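Local coordinates for Non-structural polyprotein (Sindbis virus, PDB 4GUA) that carries the nsP2 protease and the macro and zinc-binding domains of nsP3 in one precursor, which is probably processed by alphavirus nsP2-type cysteine protease activity, at residues D279-K287 with E510-L518; K537-E545 with S596-P604. One frame throughout, in Å; residues are numbered along the deposited sequence.

In the fold
Along the chain the two contacts come in series: 279-287 and 510-518 make interaction 1, then 537-545 and 596-604 make interaction 2. They lie about 16 Å apart, centre to centre, and both sit near the middle of the molecule. Interaction 1 joins helix 275-286, beside the seven-stranded sheet, to the loop between helix 488-502 and strand 519-520; interaction 2 joins two loops of the zinc-binding region, just ahead of the zinc ligands C605 and C607. K539 connects them, with its NZ in a salt bridge to D279 OD2 and its backbone bonded to L518. The nsP3 portion is thus fastened directly to the nsP2 portion of the precursor.

Interaction 1: D279-K287 with E510-L518; sequences DVVTALARK and EDMEIDDEL
Helix 275-286 of the methyltransferase-like fold, recognisable by its 3-2-1-4-5-7-6 sheet, presents A283 to I514 in the irregular loop 510-518. The small A283 suits this place because its CB lets the chain come close, lying 3.4 Å from I514 CG2. I514 branches over the helix surface: CG2 is anti to its backbone N and settles on A283, while CG1, beside that N at chi1 -61°, carries CD1 obliquely across L284 to within 3.8 Å of L284 CD1. Near D279, V280 and D516 run side by side in the same direction, V280 CG2 lying 3.5 Å from D516 OD2. The two acids D279 and D516 also meet through their aliphatic carbons, CB to CB 3.8 Å. Such neighbouring carboxylates would probably repel, but basic groups answer each: D279 pairs with R275 and K539, D516 with K249. R286 turns the edge of its guanidinium to the carbonyl of D515, with D515 O near the guanidinium plane. Near D511, an Asx turn in which E513 N donates to D511 OD1 shapes the chain. K287 suits this place, since its long chain passes alongside I514 and its ammonium binds N314 OD1. K287 NZ also donates to E513 O at 3.0 Å, approaching from above the carbonyl plane with a C=O...N angle of 138°.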
# COMPACT_ATOMS: atom_id res chain seq x y z
N ASP A 279 -6.46 -2.00 1.56
CA ASP A 279 -6.43 -1.77 3.00
C ASP A 279 -6.12 -3.09 3.69
O ASP A 279 -5.39 -3.13 4.69
CB ASP A 279 -7.77 -1.24 3.51
CG ASP A 279 -8.03 0.19 3.10
OD1 ASP A 279 -7.10 0.87 2.62
OD2 ASP A 279 -9.18 0.64 3.29
N VAL A 280 -6.68 -4.17 3.15
CA VAL A 280 -6.51 -5.50 3.72
C VAL A 280 -5.09 -6.00 3.55
O VAL A 280 -4.49 -6.54 4.47
CB VAL A 280 -7.42 -6.52 3.05
CG1 VAL A 280 -7.04 -7.93 3.50
CG2 VAL A 280 -8.88 -6.23 3.37
N VAL A 281 -4.57 -5.86 2.34
CA VAL A 281 -3.24 -6.33 2.02
C VAL A 281 -2.23 -5.53 2.81
O VAL A 281 -1.17 -6.03 3.17
CB VAL A 281 -2.98 -6.23 0.50
CG1 VAL A 281 -1.50 -6.41 0.20
CG2 VAL A 281 -3.79 -7.28 -0.23
N THR A 282 -2.55 -4.27 3.10
CA THR A 282 -1.65 -3.42 3.86
C THR A 282 -1.59 -3.87 5.33
O THR A 282 -0.52 -4.00 5.91
CB THR A 282 -2.07 -1.95 3.80
OG1 THR A 282 -1.93 -1.47 2.46
CG2 THR A 282 -1.21 -1.10 4.72
N ALA A 283 -2.76 -4.08 5.93
CA ALA A 283 -2.81 -4.52 7.32
C ALA A 283 -2.12 -5.87 7.46
O ALA A 283 -1.39 -6.12 8.42
CB ALA A 283 -4.25 -4.63 7.77
N LEU A 284 -2.34 -6.73 6.47
CA LEU A 284 -1.79 -8.07 6.48
C LEU A 284 -0.27 -7.98 6.34
O LEU A 284 0.47 -8.70 7.01
CB LEU A 284 -2.39 -8.86 5.32
CG LEU A 284 -2.12 -10.36 5.29
CD1 LEU A 284 -2.40 -11.02 6.63
CD2 LEU A 284 -2.98 -10.97 4.21
N ALA A 285 0.17 -7.08 5.48
CA ALA A 285 1.58 -6.91 5.18
C ALA A 285 2.32 -6.36 6.40
O ALA A 285 3.50 -6.66 6.61
CB ALA A 285 1.76 -5.98 4.01
N ARG A 286 1.64 -5.54 7.19
CA ARG A 286 2.27 -4.95 8.36
C ARG A 286 2.81 -6.04 9.29
O ARG A 286 3.74 -5.81 10.07
CB ARG A 286 1.29 -4.03 9.11
CG ARG A 286 1.75 -2.58 9.13
CD ARG A 286 0.88 -1.60 9.93
NE ARG A 286 -0.49 -2.00 10.23
CZ ARG A 286 -1.55 -1.75 9.46
NH1 ARG A 286 -1.40 -1.12 8.30
NH2 ARG A 286 -2.75 -2.14 9.84
N LYS A 287 2.22 -7.24 9.21
CA LYS A 287 2.60 -8.34 10.09
C LYS A 287 3.86 -9.11 9.65
O LYS A 287 4.32 -9.99 10.38
CB LYS A 287 1.44 -9.34 10.20
CG LYS A 287 0.18 -8.75 10.78
CD LYS A 287 -0.94 -9.77 10.86
CE LYS A 287 -2.22 -9.14 11.38
NZ LYS A 287 -2.05 -8.49 12.70
N GLU A 510 0.58 -10.93 20.09
CA GLU A 510 -0.20 -12.15 19.88
C GLU A 510 -1.57 -11.91 19.23
O GLU A 510 -2.25 -12.87 18.88
CB GLU A 510 -0.33 -12.92 21.19
CG GLU A 510 0.82 -13.89 21.40
CD GLU A 510 0.57 -14.87 22.53
OE1 GLU A 510 -0.24 -14.56 23.44
OE2 GLU A 510 1.18 -15.96 22.51
N ASP A 511 -1.98 -10.66 19.07
CA ASP A 511 -3.28 -10.38 18.48
C ASP A 511 -3.20 -10.39 16.96
O ASP A 511 -2.55 -9.54 16.34
CB ASP A 511 -3.83 -9.03 18.95
CG ASP A 511 -5.29 -8.83 18.58
OD1 ASP A 511 -5.78 -9.55 17.67
OD2 ASP A 511 -5.95 -7.97 19.19
N MET A 512 -3.89 -11.36 16.37
CA MET A 512 -3.73 -11.69 14.97
C MET A 512 -4.76 -11.05 14.05
O MET A 512 -4.79 -11.33 12.85
CB MET A 512 -3.75 -13.22 14.81
CG MET A 512 -2.62 -13.78 13.98
SD MET A 512 -0.98 -13.31 14.55
CE MET A 512 -0.16 -14.90 14.58
N GLU A 513 -5.63 -10.21 14.60
CA GLU A 513 -6.69 -9.61 13.80
C GLU A 513 -6.06 -8.70 12.73
O GLU A 513 -5.02 -8.07 12.95
CB GLU A 513 -7.66 -8.82 14.70
CG GLU A 513 -9.14 -8.90 14.25
CD GLU A 513 -9.84 -10.23 14.66
OE1 GLU A 513 -9.46 -10.83 15.70
OE2 GLU A 513 -10.74 -10.70 13.92
N ILE A 514 -6.69 -8.65 11.56
CA ILE A 514 -6.25 -7.76 10.49
C ILE A 514 -7.14 -6.53 10.50
O ILE A 514 -8.28 -6.58 10.02
CB ILE A 514 -6.43 -8.47 9.12
CG1 ILE A 514 -5.58 -9.74 9.07
CG2 ILE A 514 -6.07 -7.55 7.97
CD1 ILE A 514 -5.95 -10.67 7.94
N ASP A 515 -6.63 -5.40 10.97
CA ASP A 515 -7.49 -4.22 11.04
C ASP A 515 -7.19 -3.36 9.83
O ASP A 515 -6.19 -2.64 9.79
CB ASP A 515 -7.20 -3.43 12.32
CG ASP A 515 -8.30 -2.43 12.66
OD1 ASP A 515 -9.20 -2.22 11.81
OD2 ASP A 515 -8.27 -1.85 13.77
N ASP A 516 -8.08 -3.42 8.85
CA ASP A 516 -7.88 -2.71 7.60
C ASP A 516 -8.48 -1.31 7.62
O ASP A 516 -8.23 -0.52 6.71
CB ASP A 516 -8.43 -3.52 6.43
CG ASP A 516 -9.85 -3.99 6.66
OD1 ASP A 516 -10.26 -4.14 7.83
OD2 ASP A 516 -10.55 -4.24 5.66
N GLU A 517 -9.28 -1.01 8.64
CA GLU A 517 -9.84 0.34 8.80
C GLU A 517 -8.86 1.28 9.50
O GLU A 517 -8.78 2.47 9.16
CB GLU A 517 -11.18 0.30 9.52
CG GLU A 517 -11.09 0.18 11.04
CD GLU A 517 -12.13 1.00 11.78
OE1 GLU A 517 -12.96 1.69 11.13
OE2 GLU A 517 -12.13 0.94 13.03
N LEU A 518 -8.06 0.75 10.42
CA LEU A 518 -7.26 1.60 11.31
C LEU A 518 -6.30 2.53 10.57
O LEU A 518 -5.56 2.12 9.67
CB LEU A 518 -6.45 0.74 12.28
CG LEU A 518 -5.79 1.49 13.44
CD1 LEU A 518 -6.83 2.19 14.32
CD2 LEU A 518 -4.95 0.55 14.27

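Interaction 2: K537-E545 with S596-P604; sequences KGKLYSYFE and SSSPPKTLP
The ring of Y543 carries two prolines on one face, P599 CA and P600 CD, and meets S597 OG at its edge. Both prolines make CH-pi contacts: P599 CA is 3.8 Å from the Y543 ring centroid, P600 CD 4.2 Å. Proline suits this role, with its C-H bonds next to the ring nitrogen or carbonyl well polarised for an aromatic face. The hydroxyl completes the grip, Y543 OH and S597 OG sharing a hydrogen bond of 2.7 Å. Y541 has its own L540 CB over one face and the carbonyl carbon of P600 at its edge, while its CB packs on P599 CB. The F544 ring takes S542 CB over one face, and T602 CG2 comes to it obliquely, 3.6 Å from F544 CZ.

Two loops of the nsP3 zinc-binding domain, leading to helices 550-562 and 613-621, are joined here. With chi1 at 61°, T602 OG1 stands between its backbone N and carbonyl carbon and bonds to W520 O, which puts CG2 against S542 CB and the F544 ring. Y541 and K601 are the non-hydrogen-bonded pair of a single antiparallel bridge: T602 N donates to L540 O at 2.7 Å and S542 N to P600 O at 3.1 Å, the latter nearly straight along the carbonyl. S542 OG accepts from F544 N in an ST turn. P600 has no N-H to return to S542 O, where the bridge pattern would place one, so the pairing does not extend on that side, and the CH-pi stacking of Y543 helps hold the loops.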
# COMPACT_ATOMS: atom_id res chain seq x y z
N LYS A 537 -0.10 2.91 15.63
CA LYS A 537 -0.18 1.93 14.55
C LYS A 537 -1.28 2.21 13.52
O LYS A 537 -2.10 3.11 13.69
CB LYS A 537 -0.37 0.54 15.16
CG LYS A 537 -1.59 0.42 16.05
CD LYS A 537 -1.76 -0.99 16.63
CE LYS A 537 -2.96 -1.06 17.58
NZ LYS A 537 -3.06 -2.37 18.30
N GLY A 538 -1.32 1.39 12.46
CA GLY A 538 -2.25 1.56 11.36
C GLY A 538 -1.64 2.01 10.03
O GLY A 538 -0.42 2.08 9.87
N LYS A 539 -2.51 2.27 9.06
CA LYS A 539 -2.09 2.68 7.72
C LYS A 539 -1.62 4.14 7.69
O LYS A 539 -2.01 4.94 8.53
CB LYS A 539 -3.21 2.46 6.71
CG LYS A 539 -4.35 3.46 6.83
CD LYS A 539 -5.41 3.23 5.77
CE LYS A 539 -6.52 2.35 6.29
NZ LYS A 539 -7.70 2.41 5.39
N LEU A 540 -0.77 4.46 6.72
CA LEU A 540 -0.07 5.74 6.67
C LEU A 540 -0.67 6.79 5.73
O LEU A 540 -0.12 7.89 5.59
CB LEU A 540 1.40 5.48 6.32
CG LEU A 540 2.13 4.72 7.43
CD1 LEU A 540 3.48 4.22 6.96
CD2 LEU A 540 2.29 5.57 8.68
N TYR A 541 -1.78 6.45 5.08
CA TYR A 541 -2.45 7.36 4.15
C TYR A 541 -3.96 7.34 4.37
O TYR A 541 -4.55 6.28 4.57
CB TYR A 541 -2.15 6.95 2.70
CG TYR A 541 -0.70 6.67 2.40
CD1 TYR A 541 0.17 7.70 2.05
CD2 TYR A 541 -0.19 5.38 2.45
CE1 TYR A 541 1.50 7.45 1.77
CE2 TYR A 541 1.14 5.12 2.17
CZ TYR A 541 1.98 6.15 1.83
OH TYR A 541 3.31 5.90 1.55
N SER A 542 -4.58 8.50 4.35
CA SER A 542 -6.03 8.56 4.47
C SER A 542 -6.61 9.83 3.87
O SER A 542 -5.93 10.86 3.81
CB SER A 542 -6.43 8.46 5.94
OG SER A 542 -7.83 8.27 6.06
N TYR A 543 -7.86 9.77 3.42
CA TYR A 543 -8.59 10.97 3.04
C TYR A 543 -9.41 11.54 4.21
O TYR A 543 -9.97 12.63 4.10
CB TYR A 543 -9.51 10.70 1.86
CG TYR A 543 -8.82 10.61 0.52
CD1 TYR A 543 -8.45 11.76 -0.16
CD2 TYR A 543 -8.56 9.38 -0.07
CE1 TYR A 543 -7.83 11.69 -1.38
CE2 TYR A 543 -7.94 9.30 -1.29
CZ TYR A 543 -7.58 10.46 -1.94
OH TYR A 543 -6.96 10.41 -3.17
N PHE A 544 -9.50 10.80 5.31
CA PHE A 544 -10.22 11.25 6.48
C PHE A 544 -11.68 11.56 6.18
O PHE A 544 -12.28 12.43 6.80
CB PHE A 544 -9.55 12.48 7.09
CG PHE A 544 -8.22 12.18 7.70
CD1 PHE A 544 -8.14 11.72 9.00
CD2 PHE A 544 -7.06 12.31 6.95
CE1 PHE A 544 -6.92 11.41 9.56
CE2 PHE A 544 -5.84 12.01 7.51
CZ PHE A 544 -5.76 11.56 8.81
N GLU A 545 -12.24 10.85 5.20
CA GLU A 545 -13.66 11.00 4.92
C GLU A 545 -14.46 10.63 6.17
O GLU A 545 -14.10 9.70 6.89
CB GLU A 545 -14.08 10.13 3.73
CG GLU A 545 -14.09 8.64 3.98
CD GLU A 545 -12.80 7.94 3.55
OE1 GLU A 545 -11.73 8.58 3.53
OE2 GLU A 545 -12.86 6.73 3.23
N SER A 596 -8.94 11.79 -10.34
CA SER A 596 -8.42 10.92 -9.30
C SER A 596 -7.20 11.51 -8.62
O SER A 596 -6.50 12.35 -9.18
CB SER A 596 -8.07 9.55 -9.88
OG SER A 596 -7.27 9.67 -11.04
N SER A 597 -6.98 11.10 -7.37
CA SER A 597 -5.77 11.47 -6.65
C SER A 597 -5.35 10.30 -5.76
O SER A 597 -5.89 9.20 -5.88
CB SER A 597 -6.01 12.73 -5.81
OG SER A 597 -7.04 12.54 -4.85
N SER A 598 -4.38 10.54 -4.89
CA SER A 598 -3.92 9.54 -3.93
C SER A 598 -4.10 10.07 -2.51
O SER A 598 -4.01 11.27 -2.27
CB SER A 598 -2.45 9.21 -4.16
OG SER A 598 -2.25 8.66 -5.45
N PRO A 599 -4.37 9.16 -1.56
CA PRO A 599 -4.57 9.56 -0.16
C PRO A 599 -3.34 10.25 0.43
O PRO A 599 -2.24 9.72 0.33
CB PRO A 599 -4.82 8.22 0.55
CG PRO A 599 -4.29 7.18 -0.36
CD PRO A 599 -4.50 7.71 -1.74
N PRO A 600 -3.53 11.42 1.05
CA PRO A 600 -2.38 12.13 1.62
C PRO A 600 -1.79 11.31 2.75
O PRO A 600 -2.54 10.60 3.42
CB PRO A 600 -2.97 13.43 2.17
CG PRO A 600 -4.40 13.46 1.77
CD PRO A 600 -4.75 12.24 1.01
N LYS A 601 -0.49 11.40 2.97
CA LYS A 601 0.09 10.67 4.08
C LYS A 601 -0.34 11.31 5.39
O LYS A 601 -0.39 12.53 5.52
CB LYS A 601 1.62 10.55 3.96
CG LYS A 601 2.40 11.82 3.93
CD LYS A 601 3.89 11.50 3.78
CE LYS A 601 4.29 11.29 2.34
NZ LYS A 601 5.15 12.41 1.87
N THR A 602 -0.66 10.46 6.36
CA THR A 602 -1.13 10.88 7.68
C THR A 602 -0.01 11.17 8.66
O THR A 602 -0.24 11.74 9.72
CB THR A 602 -1.99 9.78 8.32
OG1 THR A 602 -1.19 8.61 8.49
CG2 THR A 602 -3.18 9.44 7.45
N LEU A 603 1.21 10.76 8.34
CA LEU A 603 2.30 10.86 9.29
C LEU A 603 3.62 11.23 8.61
O LEU A 603 4.57 10.45 8.63
CB LEU A 603 2.44 9.52 10.02
CG LEU A 603 3.14 9.55 11.37
CD1 LEU A 603 2.24 10.21 12.40
CD2 LEU A 603 3.53 8.13 11.79
N PRO A 604 3.69 12.43 8.03
CA PRO A 604 4.89 12.89 7.33
C PRO A 604 6.07 13.12 8.28
O PRO A 604 7.23 12.97 7.89
CB PRO A 604 4.44 14.20 6.68
CG PRO A 604 3.28 14.65 7.51
CD PRO A 604 2.59 13.41 7.95